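Local coordinates for probable ABC transporter phosphite binding protein PhnD1 (Prochlorococcus marinus str. MIT 9301, PDB 5LQ5) that binds inorganic phosphite strongly, and methylphosphonate and phosphate only very weakly, probably as the solute-binding component of an ABC transporter, at residues A174-K177 / Q178-E181. Numbering follows the deposited sequence.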
ATOM      1  N   ALA A 174      -5.077   3.588 -12.160  1.00 16.11           N
ATOM      2  CA  ALA A 174      -5.680   3.430 -10.854  1.00 17.23           C
ATOM      3  C   ALA A 174      -4.667   3.417  -9.763  1.00 15.62           C
ATOM      4  O   ALA A 174      -3.577   2.848  -9.918  1.00 16.02           O
ATOM      5  CB  ALA A 174      -6.524   2.165 -10.795  1.00 19.14           C
ATOM      6  N   LEU A 175      -5.036   4.004  -8.632  1.00 16.99           N
ATOM      7  CA  LEU A 175      -4.116   4.100  -7.495  1.00 18.38           C
ATOM      8  C   LEU A 175      -4.820   4.310  -6.164  1.00 19.09           C
ATOM      9  O   LEU A 175      -6.009   4.601  -6.105  1.00 19.64           O
ATOM     10  CB  LEU A 175      -3.057   5.192  -7.712  1.00 18.69           C
ATOM     11  CG  LEU A 175      -3.598   6.618  -7.722  1.00 18.06           C
ATOM     12  CD1 LEU A 175      -2.555   7.522  -7.082  1.00 21.18           C
ATOM     13  CD2 LEU A 175      -3.944   7.059  -9.135  1.00 22.35           C
ATOM     14  N   ASN A 176      -4.018   4.179  -5.119  1.00 16.97           N
ATOM     15  CA  ASN A 176      -4.311   4.542  -3.714  1.00 18.37           C
ATOM     16  C   ASN A 176      -4.923   5.968  -3.642  1.00 21.02           C
ATOM     17  O   ASN A 176      -4.314   6.934  -4.081  1.00 20.30           O
ATOM     18  CB  ASN A 176      -2.972   4.448  -2.980  1.00 18.30           C
ATOM     19  CG  ASN A 176      -3.006   4.886  -1.544  1.00 20.04           C
ATOM     20  OD1 ASN A 176      -3.681   5.849  -1.188  1.00 22.47           O
ATOM     21  ND2 ASN A 176      -2.234   4.205  -0.700  1.00 20.92           N
ATOM     22  N   LYS A 177      -6.099   6.109  -3.048  1.00 20.20           N
ATOM     23  CA  LYS A 177      -6.821   7.426  -3.031  1.00 21.55           C
ATOM     24  C   LYS A 177      -6.089   8.454  -2.140  1.00 21.70           C
ATOM     25  O   LYS A 177      -6.015   9.639  -2.468  1.00 24.72           O
ATOM     26  CB  LYS A 177      -8.265   7.243  -2.553  1.00 23.32           C
ATOM     27  CG  LYS A 177      -9.033   8.559  -2.358  1.00 24.21           C
ATOM     28  CD  LYS A 177     -10.514   8.235  -2.206  1.00 30.55           C
ATOM     29  CE  LYS A 177     -11.373   9.489  -2.079  1.00 40.99           C
ATOM     30  NZ  LYS A 177     -11.324  10.017  -0.696  1.00 52.17           N
ATOM     31  N   GLN A 178      -5.533   7.986  -1.020  1.00 22.44           N
ATOM     32  CA  GLN A 178      -4.725   8.859  -0.126  1.00 25.70           C
ATOM     33  C   GLN A 178      -3.493   9.456  -0.820  1.00 25.93           C
ATOM     34  O   GLN A 178      -3.156  10.606  -0.647  1.00 26.27           O
ATOM     35  CB  GLN A 178      -4.292   8.116   1.150  1.00 35.36           C
ATOM     36  CG  GLN A 178      -3.753   9.021   2.238  1.00 51.06           C
ATOM     37  CD  GLN A 178      -4.834   9.913   2.833  1.00 41.19           C
ATOM     38  OE1 GLN A 178      -5.806   9.414   3.383  1.00 59.66           O
ATOM     39  NE2 GLN A 178      -4.668  11.236   2.720  1.00 65.43           N
ATOM     40  N   VAL A 179      -2.835   8.649  -1.636  1.00 23.61           N
ATOM     41  CA  VAL A 179      -1.658   9.095  -2.365  1.00 22.01           C
ATOM     42  C   VAL A 179      -2.068  10.146  -3.411  1.00 25.07           C
ATOM     43  O   VAL A 179      -1.389  11.145  -3.597  1.00 25.41           O
ATOM     44  CB  VAL A 179      -0.870   7.927  -3.012  1.00 21.92           C
ATOM     45  CG1 VAL A 179       0.223   8.440  -3.936  1.00 23.97           C
ATOM     46  CG2 VAL A 179      -0.219   7.056  -1.940  1.00 21.44           C
ATOM     47  N   TRP A 180      -3.179   9.897  -4.089  1.00 21.65           N
ATOM     48  CA  TRP A 180      -3.727  10.830  -5.062  1.00 24.96           C
ATOM     49  C   TRP A 180      -3.981  12.194  -4.392  1.00 26.26           C
ATOM     50  O   TRP A 180      -3.521  13.239  -4.863  1.00 26.35           O
ATOM     51  CB  TRP A 180      -5.012  10.282  -5.651  1.00 23.66           C
ATOM     52  CG  TRP A 180      -5.872  11.287  -6.358  1.00 24.11           C
ATOM     53  CD1 TRP A 180      -7.111  11.724  -5.959  1.00 27.14           C
ATOM     54  CD2 TRP A 180      -5.574  11.974  -7.583  1.00 21.66           C
ATOM     55  NE1 TRP A 180      -7.599  12.642  -6.869  1.00 28.03           N
ATOM     56  CE2 TRP A 180      -6.679  12.808  -7.875  1.00 25.06           C
ATOM     57  CE3 TRP A 180      -4.483  11.961  -8.468  1.00 25.89           C
ATOM     58  CZ2 TRP A 180      -6.717  13.635  -9.012  1.00 34.02           C
ATOM     59  CZ3 TRP A 180      -4.519  12.791  -9.592  1.00 27.62           C
ATOM     60  CH2 TRP A 180      -5.637  13.623  -9.847  1.00 29.19           C
ATOM     61  N   GLU A 181      -4.651  12.150  -3.246  1.00 28.22           N
ATOM     62  CA  GLU A 181      -4.935  13.406  -2.483  1.00 30.03           C
ATOM     63  C   GLU A 181      -3.685  14.128  -1.984  1.00 32.69           C
ATOM     64  O   GLU A 181      -3.612  15.344  -2.051  1.00 37.61           O
ATOM     65  CB  GLU A 181      -5.904  13.122  -1.335  1.00 32.62           C
ATOM     66  CG  GLU A 181      -7.297  12.781  -1.842  1.00 34.53           C
ATOM     67  CD  GLU A 181      -8.219  12.202  -0.786  1.00 66.20           C
ATOM     68  OE1 GLU A 181      -7.849  12.161   0.409  1.00 77.26           O
ATOM     69  OE2 GLU A 181      -9.335  11.780  -1.164  1.00 48.33           O
TER
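Asn176 N-caps helix 177-186 where strand 172-176 ends, at the interdomain cleft of a periplasmic binding protein. Asn176 OD1 accepts from Val179 N at 3.0 Å, the capping bond. The bond is fairly straight, but the donor stands above the carbonyl plane, 55° out of it. CG lies anti to the backbone N (chi1 175°), which turns the amide back over the first helical turn. The side chains of Asn176 and Val179 meet at about a right angle, with Val179 CG2 3.6 Å from Asn176 CG. The other end of the amide is also held: ND2 bonds to Tyr206 OH, and Tyr206 lines the phosphite pocket. Held at both ends, the Asn176 side chain lies about 5 Å from the bound phosphite ion. Leu175 comes from the strand and lays CD1 against the base of Trp180, 4.0 Å from its CB. The indole itself leads away, toward Val93 and Val95 of the neighbouring strand. On the more open side, Lys177 and Glu181 are one helical turn apart. The lysine runs extended to CE, then bends at chi4 (-80°) and brings NZ to the carboxylate. With an alanine in place of Lys177, Glu181 would probably lose this charge partner and its side chain would be freer to turn. In the salt bridge, Lys177 NZ meets Glu181 OE2 on its syn side at 2.7 Å, close to the carboxylate plane.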